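Local coordinates for protein alanine racemase (Actinobacillus succinogenes, PDB 3C3K) that is of unestablished function but adopts the two-lobed fold of periplasmic binding proteins, also found in LacI-type regulators, at residues E47-L50 / A51-R54; A135-Y138 / A139-E143; T33-N37 / G38-L42; T70-A73 / L74-P78. All coordinates share one frame; numbering follows the deposited sequence.

Interaction 1 of 4, residues E47-L50 / A51-R54; sequences ESDL and ARSR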
loop_
_atom_site.group_PDB
_atom_site.type_symbol
_atom_site.label_atom_id
_atom_site.label_comp_id
_atom_site.label_asym_id
_atom_site.label_seq_id
_atom_site.Cartn_x
_atom_site.Cartn_y
_atom_site.Cartn_z
ATOM N N GLU B 47 8.275 8.535 -7.915
ATOM C CA GLU B 47 9.434 8.166 -7.054
ATOM C C GLU B 47 10.645 9.062 -7.205
ATOM O O GLU B 47 11.817 8.563 -7.269
ATOM C CB GLU B 47 9.875 6.741 -7.350
ATOM C CG GLU B 47 8.741 5.754 -7.275
ATOM C CD GLU B 47 9.217 4.308 -7.362
ATOM O OE1 GLU B 47 9.219 3.693 -8.444
ATOM O OE2 GLU B 47 9.584 3.774 -6.320
ATOM N N SER B 48 10.383 10.364 -7.333
ATOM C CA SER B 48 11.414 11.349 -7.521
ATOM C C SER B 48 12.413 11.017 -8.609
ATOM O O SER B 48 13.621 11.282 -8.497
ATOM C CB SER B 48 12.112 11.624 -6.194
ATOM O OG SER B 48 11.118 11.943 -5.220
ATOM N N ASP B 49 11.893 10.403 -9.656
ATOM C CA ASP B 49 12.605 10.081 -10.876
ATOM C C ASP B 49 12.221 11.148 -11.864
ATOM O O ASP B 49 11.032 11.284 -12.234
ATOM C CB ASP B 49 12.116 8.720 -11.374
ATOM C CG ASP B 49 12.766 8.297 -12.653
ATOM O OD1 ASP B 49 13.117 9.177 -13.475
ATOM O OD2 ASP B 49 12.924 7.070 -12.841
ATOM N N LEU B 50 13.220 11.920 -12.269
ATOM C CA LEU B 50 12.970 13.152 -13.013
ATOM C C LEU B 50 12.381 12.880 -14.369
ATOM O O LEU B 50 11.528 13.659 -14.840
ATOM C CB LEU B 50 14.250 13.936 -13.162
ATOM C CG LEU B 50 14.140 15.322 -13.757
ATOM C CD1 LEU B 50 13.280 16.196 -12.892
ATOM C CD2 LEU B 50 15.595 15.888 -13.810
ATOM N N ALA B 51 12.784 11.750 -14.957
ATOM C CA ALA B 51 12.296 11.406 -16.278
ATOM C C ALA B 51 10.819 11.072 -16.180
ATOM O O ALA B 51 10.036 11.492 -17.024
ATOM C CB ALA B 51 13.076 10.262 -16.877
ATOM N N ARG B 52 10.438 10.297 -15.164
ATOM C CA ARG B 52 9.006 10.041 -14.937
ATOM C C ARG B 52 8.213 11.328 -14.719
ATOM O O ARG B 52 7.150 11.500 -15.257
ATOM C CB ARG B 52 8.811 9.145 -13.720
ATOM C CG ARG B 52 8.990 7.730 -14.007
ATOM C CD ARG B 52 8.549 6.893 -12.812
ATOM N NE ARG B 52 9.044 5.537 -12.932
ATOM C CZ ARG B 52 9.193 4.668 -11.928
ATOM N NH1 ARG B 52 8.878 5.006 -10.673
ATOM N NH2 ARG B 52 9.665 3.449 -12.191
ATOM N N SER B 53 8.741 12.240 -13.907
ATOM C CA SER B 53 8.047 13.479 -13.601
ATOM C C SER B 53 7.822 14.312 -14.838
ATOM O O SER B 53 6.710 14.781 -15.078
ATOM C CB SER B 53 8.870 14.313 -12.665
ATOM O OG SER B 53 9.154 13.551 -11.523
ATOM N N ARG B 54 8.885 14.506 -15.606
ATOM C CA ARG B 54 8.784 15.297 -16.817
ATOM C C ARG B 54 7.719 14.740 -17.736
ATOM O O ARG B 54 6.944 15.479 -18.390
ATOM C CB ARG B 54 10.133 15.320 -17.529
ATOM C CG ARG B 54 11.061 16.314 -16.904
ATOM C CD ARG B 54 12.413 16.453 -17.643
ATOM N NE ARG B 54 13.100 17.564 -16.990
ATOM C CZ ARG B 54 14.414 17.673 -16.783
ATOM N NH1 ARG B 54 15.258 16.725 -17.199
ATOM N NH2 ARG B 54 14.870 18.752 -16.144
#
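Arg52 reaches back along the loop that precedes its helix, and nearly every part of its side chain meets Glu47 or Asp49. Its CB rests on the carbonyl oxygen of Asp49, CB to O 3.4 Å, and the next carbon, CG, passes the carboxyl carbon CG of Asp49 at 4.1 Å. From there the chain runs fully extended, with Asp49 OD2 lying over one face of the guanidinium, 4.2 Å from NE: the two charges can attract, but no N-H points at the oxygen. NE itself pairs with Glu35 of the second subunit. At the tip, NH1 gives a short salt bridge to Glu47 OE1, 2.6 Å with an N-H...O angle of 162°, using the oxygen's anti lone pair, and the two flat groups are close to coplanar. Asp49 is the N-cap residue of helix 50-56. Its CG stands anti to the backbone N (chi1 179°), which brings Asp49 OD1 into capping bonds with Ala51 N at 3.0 Å and, in a weak bond, with Arg52 N. One turn further on, Ser53 N bonds to Asp49 O at 3.0 Å, while the Ser53 hydroxyl has Glu76 as its main partner. On the flank of the helix, Leu50 CD2 lies over one face of the Arg54 guanidinium, offset toward the rim and 3.5 Å from NH1, a van der Waals contact.

Interaction 2 of 4, residues A135-Y138 / A139-E143; sequences AYQY and AQHRE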
loop_
_atom_site.group_PDB
_atom_site.type_symbol
_atom_site.label_atom_id
_atom_site.label_comp_id
_atom_site.label_asym_id
_atom_site.label_seq_id
_atom_site.Cartn_x
_atom_site.Cartn_y
_atom_site.Cartn_z
ATOM N N ALA B 135 17.391 11.531 -0.570
ATOM C CA ALA B 135 16.994 12.565 -1.526
ATOM C C ALA B 135 15.802 13.359 -0.923
ATOM O O ALA B 135 15.634 14.536 -1.221
ATOM C CB ALA B 135 16.571 11.912 -2.911
ATOM N N TYR B 136 15.016 12.738 -0.026
ATOM C CA TYR B 136 13.876 13.442 0.600
ATOM C C TYR B 136 14.277 14.284 1.793
ATOM O O TYR B 136 15.013 13.816 2.704
ATOM C CB TYR B 136 12.787 12.477 0.974
ATOM C CG TYR B 136 12.181 11.781 -0.233
ATOM C CD1 TYR B 136 12.791 10.661 -0.813
ATOM C CD2 TYR B 136 10.977 12.249 -0.799
ATOM C CE1 TYR B 136 12.224 10.051 -1.960
ATOM C CE2 TYR B 136 10.400 11.624 -1.898
ATOM C CZ TYR B 136 11.002 10.537 -2.472
ATOM O OH TYR B 136 10.411 9.936 -3.592
ATOM N N GLN B 137 13.803 15.534 1.810
ATOM C CA GLN B 137 14.236 16.433 2.882
ATOM C C GLN B 137 13.690 15.880 4.194
ATOM O O GLN B 137 14.335 15.965 5.244
ATOM C CB GLN B 137 13.824 17.899 2.653
ATOM C CG GLN B 137 14.526 18.861 3.603
ATOM C CD GLN B 137 14.045 20.310 3.542
ATOM O OE1 GLN B 137 14.830 21.181 3.191
ATOM N NE2 GLN B 137 12.776 20.578 3.910
ATOM N N TYR B 138 12.529 15.254 4.164
ATOM C CA TYR B 138 12.111 14.747 5.444
ATOM C C TYR B 138 13.093 13.668 5.954
ATOM O O TYR B 138 13.292 13.546 7.139
ATOM C CB TYR B 138 10.686 14.244 5.454
ATOM C CG TYR B 138 10.332 13.210 4.413
ATOM C CD1 TYR B 138 10.649 11.844 4.574
ATOM C CD2 TYR B 138 9.553 13.579 3.297
ATOM C CE1 TYR B 138 10.258 10.896 3.564
ATOM C CE2 TYR B 138 9.175 12.665 2.334
ATOM C CZ TYR B 138 9.498 11.337 2.489
ATOM O OH TYR B 138 9.019 10.486 1.490
ATOM N N ALA B 139 13.697 12.887 5.069
ATOM C CA ALA B 139 14.609 11.865 5.589
ATOM C C ALA B 139 15.873 12.523 6.129
ATOM O O ALA B 139 16.484 12.037 7.114
ATOM C CB ALA B 139 14.924 10.776 4.552
ATOM N N GLN B 140 16.263 13.632 5.516
ATOM C CA GLN B 140 17.434 14.406 5.988
ATOM C C GLN B 140 17.149 15.029 7.384
ATOM O O GLN B 140 17.982 14.977 8.294
ATOM C CB GLN B 140 17.734 15.496 4.987
ATOM C CG GLN B 140 18.287 14.983 3.577
ATOM C CD GLN B 140 18.309 16.126 2.595
ATOM O OE1 GLN B 140 18.635 17.210 2.973
ATOM N NE2 GLN B 140 17.893 15.899 1.373
ATOM N N HIS B 141 15.957 15.580 7.548
ATOM C CA HIS B 141 15.578 16.267 8.779
ATOM C C HIS B 141 15.460 15.267 9.924
ATOM O O HIS B 141 15.776 15.588 11.096
ATOM C CB HIS B 141 14.188 16.901 8.618
ATOM C CG HIS B 141 14.201 18.208 7.897
ATOM N ND1 HIS B 141 15.365 18.900 7.622
ATOM C CD2 HIS B 141 13.198 18.947 7.386
ATOM C CE1 HIS B 141 15.074 20.019 6.992
ATOM N NE2 HIS B 141 13.761 20.086 6.858
ATOM N N ARG B 142 14.942 14.071 9.623
ATOM C CA ARG B 142 14.792 13.070 10.687
ATOM C C ARG B 142 16.172 12.630 11.099
ATOM O O ARG B 142 16.423 12.466 12.261
ATOM C CB ARG B 142 13.899 11.873 10.272
ATOM C CG ARG B 142 12.325 12.233 10.164
ATOM C CD ARG B 142 11.512 11.101 9.423
ATOM N NE ARG B 142 10.279 11.700 8.925
ATOM C CZ ARG B 142 9.420 11.150 8.092
ATOM N NH1 ARG B 142 9.564 9.876 7.710
ATOM N NH2 ARG B 142 8.368 11.871 7.704
ATOM N N GLU B 143 17.083 12.467 10.144
ATOM C CA GLU B 143 18.472 12.119 10.475
ATOM C C GLU B 143 19.194 13.202 11.304
ATOM O O GLU B 143 19.872 12.847 12.239
ATOM C CB GLU B 143 19.256 11.724 9.204
ATOM C CG GLU B 143 20.691 11.297 9.453
ATOM C CD GLU B 143 21.418 10.680 8.252
ATOM O OE1 GLU B 143 20.922 9.738 7.613
ATOM O OE2 GLU B 143 22.559 11.099 7.963
#
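Gln137 lays its extended side chain over one face of the His141 ring, one helical turn further on. Gln137 CG makes a CH-pi contact with the His141 ring, 3.8 Å from its centroid. The amide follows above the rim, tilted from the ring plane, so that Gln137 NE2 comes within 3.1 Å of His141 NE2 without the angle of a hydrogen bond; the amide nitrogen instead bonds weakly to Tyr95 O. The imidazole also sits over the Gln137 carbonyl oxygen, which takes the helical bond from His141 N at 2.8 Å. A second i to i+4 pair lies round the helix: Tyr138 and Arg142 run side by side, and Tyr138 CD1 lies over one face of the Arg142 guanidinium, toward its rim, 3.8 Å from CZ, with the planes 26° apart. A chi1 of 54° lays the Tyr138 ring back over the helix start, where Tyr136 CB lies over its centre, 3.7 Å above its plane. Tyr136 occupies the N-cap position of helix 137-152, the middle element of a beta-alpha-beta unit with strands 127-131 and 159-162, and its carbonyl oxygen receives Gln140 N at 3.1 Å. Tyr138 over a guanidinium face and a cation-pi contact with Phe219 are compatible with N-H groups directed to Asp108 and a bound glycerol, so Arg142 combines face contacts with polar bonds.

Interaction 3 of 4, residues T33-N37 / G38-L42; sequences TAEKN and GYRIL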
loop_
_atom_site.group_PDB
_atom_site.type_symbol
_atom_site.label_atom_id
_atom_site.label_comp_id
_atom_site.label_asym_id
_atom_site.label_seq_id
_atom_site.Cartn_x
_atom_site.Cartn_y
_atom_site.Cartn_z
ATOM N N THR B 33 -11.412 15.197 -0.947
ATOM C CA THR B 33 -11.648 16.621 -1.225
ATOM C C THR B 33 -11.839 16.917 -2.677
ATOM O O THR B 33 -12.725 17.687 -3.003
ATOM C CB THR B 33 -10.674 17.543 -0.506
ATOM O OG1 THR B 33 -10.825 17.282 0.903
ATOM C CG2 THR B 33 -11.003 19.020 -0.761
ATOM N N ALA B 34 -11.034 16.303 -3.552
ATOM C CA ALA B 34 -11.130 16.566 -4.995
ATOM C C ALA B 34 -12.505 16.183 -5.521
ATOM O O ALA B 34 -13.106 16.970 -6.249
ATOM C CB ALA B 34 -9.979 15.862 -5.785
ATOM N N GLU B 35 -13.072 15.040 -5.091
ATOM C CA GLU B 35 -14.264 14.543 -5.735
ATOM C C GLU B 35 -15.538 15.264 -5.258
ATOM O O GLU B 35 -16.586 15.118 -5.893
ATOM C CB GLU B 35 -14.412 13.034 -5.568
ATOM C CG GLU B 35 -13.209 12.262 -6.116
ATOM C CD GLU B 35 -13.449 10.765 -6.363
ATOM O OE1 GLU B 35 -13.926 10.068 -5.456
ATOM O OE2 GLU B 35 -13.090 10.272 -7.446
ATOM N N LYS B 36 -15.438 16.049 -4.182
ATOM C CA LYS B 36 -16.516 16.973 -3.742
ATOM C C LYS B 36 -16.505 18.285 -4.491
ATOM O O LYS B 36 -17.447 19.101 -4.369
ATOM C CB LYS B 36 -16.351 17.368 -2.275
ATOM C CG LYS B 36 -16.685 16.241 -1.308
ATOM C CD LYS B 36 -18.206 15.829 -1.301
ATOM C CE LYS B 36 -18.468 14.750 -0.245
ATOM N NZ LYS B 36 -19.877 14.286 -0.493
ATOM N N ASN B 37 -15.418 18.508 -5.214
ATOM C CA ASN B 37 -15.199 19.734 -5.936
ATOM C C ASN B 37 -15.151 19.567 -7.422
ATOM O O ASN B 37 -14.658 20.468 -8.099
ATOM C CB ASN B 37 -13.938 20.378 -5.425
ATOM C CG ASN B 37 -14.155 21.020 -4.082
ATOM O OD1 ASN B 37 -14.686 22.117 -4.009
ATOM N ND2 ASN B 37 -13.759 20.351 -3.016
ATOM N N GLY B 38 -15.614 18.416 -7.927
ATOM C CA GLY B 38 -15.769 18.221 -9.361
ATOM C C GLY B 38 -14.481 17.753 -10.017
ATOM O O GLY B 38 -14.251 17.957 -11.224
ATOM N N TYR B 39 -13.623 17.120 -9.250
ATOM C CA TYR B 39 -12.384 16.599 -9.842
ATOM C C TYR B 39 -12.247 15.133 -9.585
ATOM O O TYR B 39 -12.659 14.668 -8.541
ATOM C CB TYR B 39 -11.184 17.330 -9.252
ATOM C CG TYR B 39 -11.066 18.736 -9.759
ATOM C CD1 TYR B 39 -10.373 19.014 -10.943
ATOM C CD2 TYR B 39 -11.597 19.799 -9.050
ATOM C CE1 TYR B 39 -10.285 20.290 -11.443
ATOM C CE2 TYR B 39 -11.513 21.093 -9.554
ATOM C CZ TYR B 39 -10.822 21.315 -10.743
ATOM O OH TYR B 39 -10.697 22.580 -11.245
ATOM N N ARG B 40 -11.655 14.429 -10.550
ATOM C CA ARG B 40 -11.107 13.100 -10.357
ATOM C C ARG B 40 -9.566 13.140 -10.433
ATOM O O ARG B 40 -8.966 14.142 -10.839
ATOM C CB ARG B 40 -11.642 12.134 -11.441
ATOM C CG ARG B 40 -13.145 12.191 -11.648
ATOM C CD ARG B 40 -13.806 11.599 -10.428
ATOM N NE ARG B 40 -15.247 11.525 -10.571
ATOM C CZ ARG B 40 -16.060 10.864 -9.758
ATOM N NH1 ARG B 40 -15.605 10.232 -8.677
ATOM N NH2 ARG B 40 -17.354 10.908 -10.000
ATOM N N ILE B 41 -8.935 12.042 -10.059
ATOM C CA ILE B 41 -7.527 12.069 -9.729
ATOM C C ILE B 41 -6.736 11.145 -10.647
ATOM O O ILE B 41 -7.106 9.994 -10.831
ATOM C CB ILE B 41 -7.368 11.613 -8.236
ATOM C CG1 ILE B 41 -8.072 12.608 -7.259
ATOM C CG2 ILE B 41 -5.943 11.410 -7.857
ATOM C CD1 ILE B 41 -7.481 14.001 -7.316
ATOM N N LEU B 42 -5.649 11.636 -11.234
ATOM C CA LEU B 42 -4.738 10.732 -11.930
ATOM C C LEU B 42 -3.462 10.650 -11.120
ATOM O O LEU B 42 -2.966 11.697 -10.615
ATOM C CB LEU B 42 -4.428 11.219 -13.318
ATOM C CG LEU B 42 -5.386 11.003 -14.474
ATOM C CD1 LEU B 42 -4.766 11.702 -15.669
ATOM C CD2 LEU B 42 -5.644 9.528 -14.754
HETATM O O HOH W 1 -10.753 10.046 -8.649
HETATM O O HOH W 2 -17.748 16.734 -7.436
#
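Ala34 packs its CB on Ile41 CD1 at 3.5 Å, tighter than normal carbon contact, in a turn whose bonding begins at Thr33. There the Thr33 carbonyl oxygen receives Asn37 ND2 at 2.9 Å along a nearly straight bond (168°), which ties the asparagine amide back to Thr33 on helix 21-35. Ala34 O is gripped twice, by Asn37 N and by Tyr39 N, the latter at 3.0 Å; the two donors arrive from opposite faces of the carbonyl plane. Glu35 comes next, and its side chain stretches across to Arg40. Glu35 OE2 lies in the guanidinium plane and accepts a hydrogen bond from Arg40 NH1, 2.8 Å, part of a salt bridge, yet the nitrogen approaches from above the carboxylate, whose plane stands almost perpendicular to the guanidinium. A bend at chi2 (-70°) folds Arg40 back toward the helix to make this possible. One water joins the same OE2 to Ile41 N, and Glu35 OE1 pairs with Arg52 of the second subunit. Asn37 closes the segment: its carbonyl oxygen lies 3.3 Å from Tyr39 CD2, after Gly38 has turned the chain with a positive phi. Tyr39 and Ile41 also pack beside strand 9-15. Such a short helix-to-strand turn is characteristic of a beta-alpha-beta crossover, here strand 9-15, helix 21-35 and strand 39-45 in the parallel sheet of one lobe.

Interaction 4 of 4, residues T70-A73 / L74-P78; sequences TMDA and LSELP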
loop_
_atom_site.group_PDB
_atom_site.type_symbol
_atom_site.label_atom_id
_atom_site.label_comp_id
_atom_site.label_asym_id
_atom_site.label_seq_id
_atom_site.Cartn_x
_atom_site.Cartn_y
_atom_site.Cartn_z
ATOM N N THR B 70 2.398 17.212 -5.618
ATOM C CA THR B 70 3.591 16.374 -5.633
ATOM C C THR B 70 4.003 15.947 -4.199
ATOM O O THR B 70 3.910 16.728 -3.264
ATOM C CB THR B 70 4.787 17.044 -6.393
ATOM O OG1 THR B 70 5.837 16.053 -6.517
ATOM C CG2 THR B 70 5.301 18.343 -5.694
ATOM N N MET B 71 4.401 14.678 -4.053
ATOM C CA MET B 71 4.925 14.180 -2.842
ATOM C C MET B 71 6.442 13.850 -3.110
ATOM O O MET B 71 7.108 13.297 -2.248
ATOM C CB MET B 71 4.167 12.920 -2.379
ATOM C CG MET B 71 2.558 12.980 -2.379
ATOM S SD MET B 71 1.880 11.317 -1.855
ATOM C CE MET B 71 2.350 11.472 -0.225
ATOM N N ASP B 72 6.997 14.299 -4.246
ATOM C CA ASP B 72 8.441 14.043 -4.500
ATOM C C ASP B 72 9.430 14.845 -3.680
ATOM O O ASP B 72 9.065 15.851 -3.016
ATOM C CB ASP B 72 8.741 14.294 -5.969
ATOM C CG ASP B 72 8.298 13.144 -6.870
ATOM O OD1 ASP B 72 7.933 12.104 -6.344
ATOM O OD2 ASP B 72 8.453 13.270 -8.117
ATOM N N ALA B 73 10.706 14.429 -3.746
ATOM C CA ALA B 73 11.776 15.134 -3.047
ATOM C C ALA B 73 11.745 16.623 -3.395
ATOM O O ALA B 73 11.529 17.020 -4.578
ATOM C CB ALA B 73 13.179 14.521 -3.394
ATOM N N LEU B 74 11.940 17.435 -2.354
ATOM C CA LEU B 74 11.920 18.905 -2.421
ATOM C C LEU B 74 12.831 19.426 -3.479
ATOM O O LEU B 74 12.494 20.374 -4.145
ATOM C CB LEU B 74 12.391 19.478 -1.060
ATOM C CG LEU B 74 12.308 20.974 -0.824
ATOM C CD1 LEU B 74 10.859 21.338 -0.767
ATOM C CD2 LEU B 74 13.010 21.267 0.478
ATOM N N SER B 75 13.981 18.768 -3.696
ATOM C CA SER B 75 14.948 19.258 -4.656
ATOM C C SER B 75 14.552 19.117 -6.162
ATOM O O SER B 75 15.256 19.622 -7.107
ATOM C CB SER B 75 16.222 18.475 -4.451
ATOM O OG SER B 75 16.013 17.130 -4.782
ATOM N N GLU B 76 13.428 18.443 -6.380
ATOM C CA GLU B 76 12.873 18.295 -7.715
ATOM C C GLU B 76 12.124 19.564 -8.104
ATOM O O GLU B 76 11.923 19.788 -9.273
ATOM C CB GLU B 76 11.902 17.109 -7.751
ATOM C CG GLU B 76 11.632 16.589 -9.184
ATOM C CD GLU B 76 10.751 15.360 -9.236
ATOM O OE1 GLU B 76 9.612 15.400 -8.658
ATOM O OE2 GLU B 76 11.184 14.395 -9.916
ATOM N N LEU B 77 11.637 20.335 -7.130
ATOM C CA LEU B 77 10.826 21.501 -7.432
ATOM C C LEU B 77 11.515 22.454 -8.414
ATOM O O LEU B 77 10.933 22.765 -9.435
ATOM C CB LEU B 77 10.379 22.209 -6.155
ATOM C CG LEU B 77 8.963 22.035 -5.593
ATOM C CD1 LEU B 77 8.368 20.763 -5.891
ATOM C CD2 LEU B 77 8.906 22.373 -4.089
ATOM N N PRO B 78 12.773 22.886 -8.123
ATOM C CA PRO B 78 13.441 23.815 -9.068
ATOM C C PRO B 78 13.669 23.214 -10.461
ATOM O O PRO B 78 13.645 23.944 -11.442
ATOM C CB PRO B 78 14.752 24.206 -8.341
ATOM C CG PRO B 78 14.997 23.106 -7.413
ATOM C CD PRO B 78 13.633 22.621 -6.946
HETATM O O HOH W 3 7.965 17.320 -7.721
#
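Asp72 and Glu76 bring their carboxyl groups together in the tight, buried part of this turn, where OD2 of Asp72 stands only 2.5 Å from OE1 of Glu76. Two acid oxygens this close suggest that one group carries a proton and shares it. The planes are 56° apart, and Glu76 CG, anti to its own N (chi1 -161°), sends the extended chain back over the loop. Glu76 has further partners: Ser53 bonds to its OE2, and a water donates to Glu76 OE1 at 2.7 Å while also meeting Thr70 OG1 at 2.8 Å. This loop follows strand 68-70, a central strand of the parallel sheet, and leads into helix 77-84. Its start is an ST turn, Asp72 N donating a hydrogen bond to Thr70 OG1 at 3.1 Å. A backbone bond then draws the helical side in, Glu76 N to Ala73 O at 3.0 Å, with the donor well above the carbonyl plane. At the strand end of the turn, Thr70 CG2 touches Leu77 CD1 at 3.9 Å, and both side chains also pack on strand 89-92. The outer side is looser. Ser75, which is exposed, brings OG no closer than 4.1 Å to Ala73 CB, and the partly exposed Leu74 points its CB away from the loop, while its CD2 meets Gln137.

Overall arrangement
Interactions 1, 2 and 4 meet near the junction of the two lobes, while interaction 3 lies further along the same lobe as interactions 1 and 4. Interactions 1 and 4 have centres about 10 Å apart and are joined by probable hydrogen bonds from Ser53 OG to Glu76 OE2 (2.7 Å) and from Ala73 N to Ser48 OG. That serine also meets Tyr136 OH at 2.7 Å, linking interaction 2, whose Tyr136 packs on Ala73. The glycerol at Arg142 may mark the interlobe pocket. Interactions 1 and 3, about 24 Å apart between centres, do not touch, but both pair with the second subunit through Arg52 and Glu35.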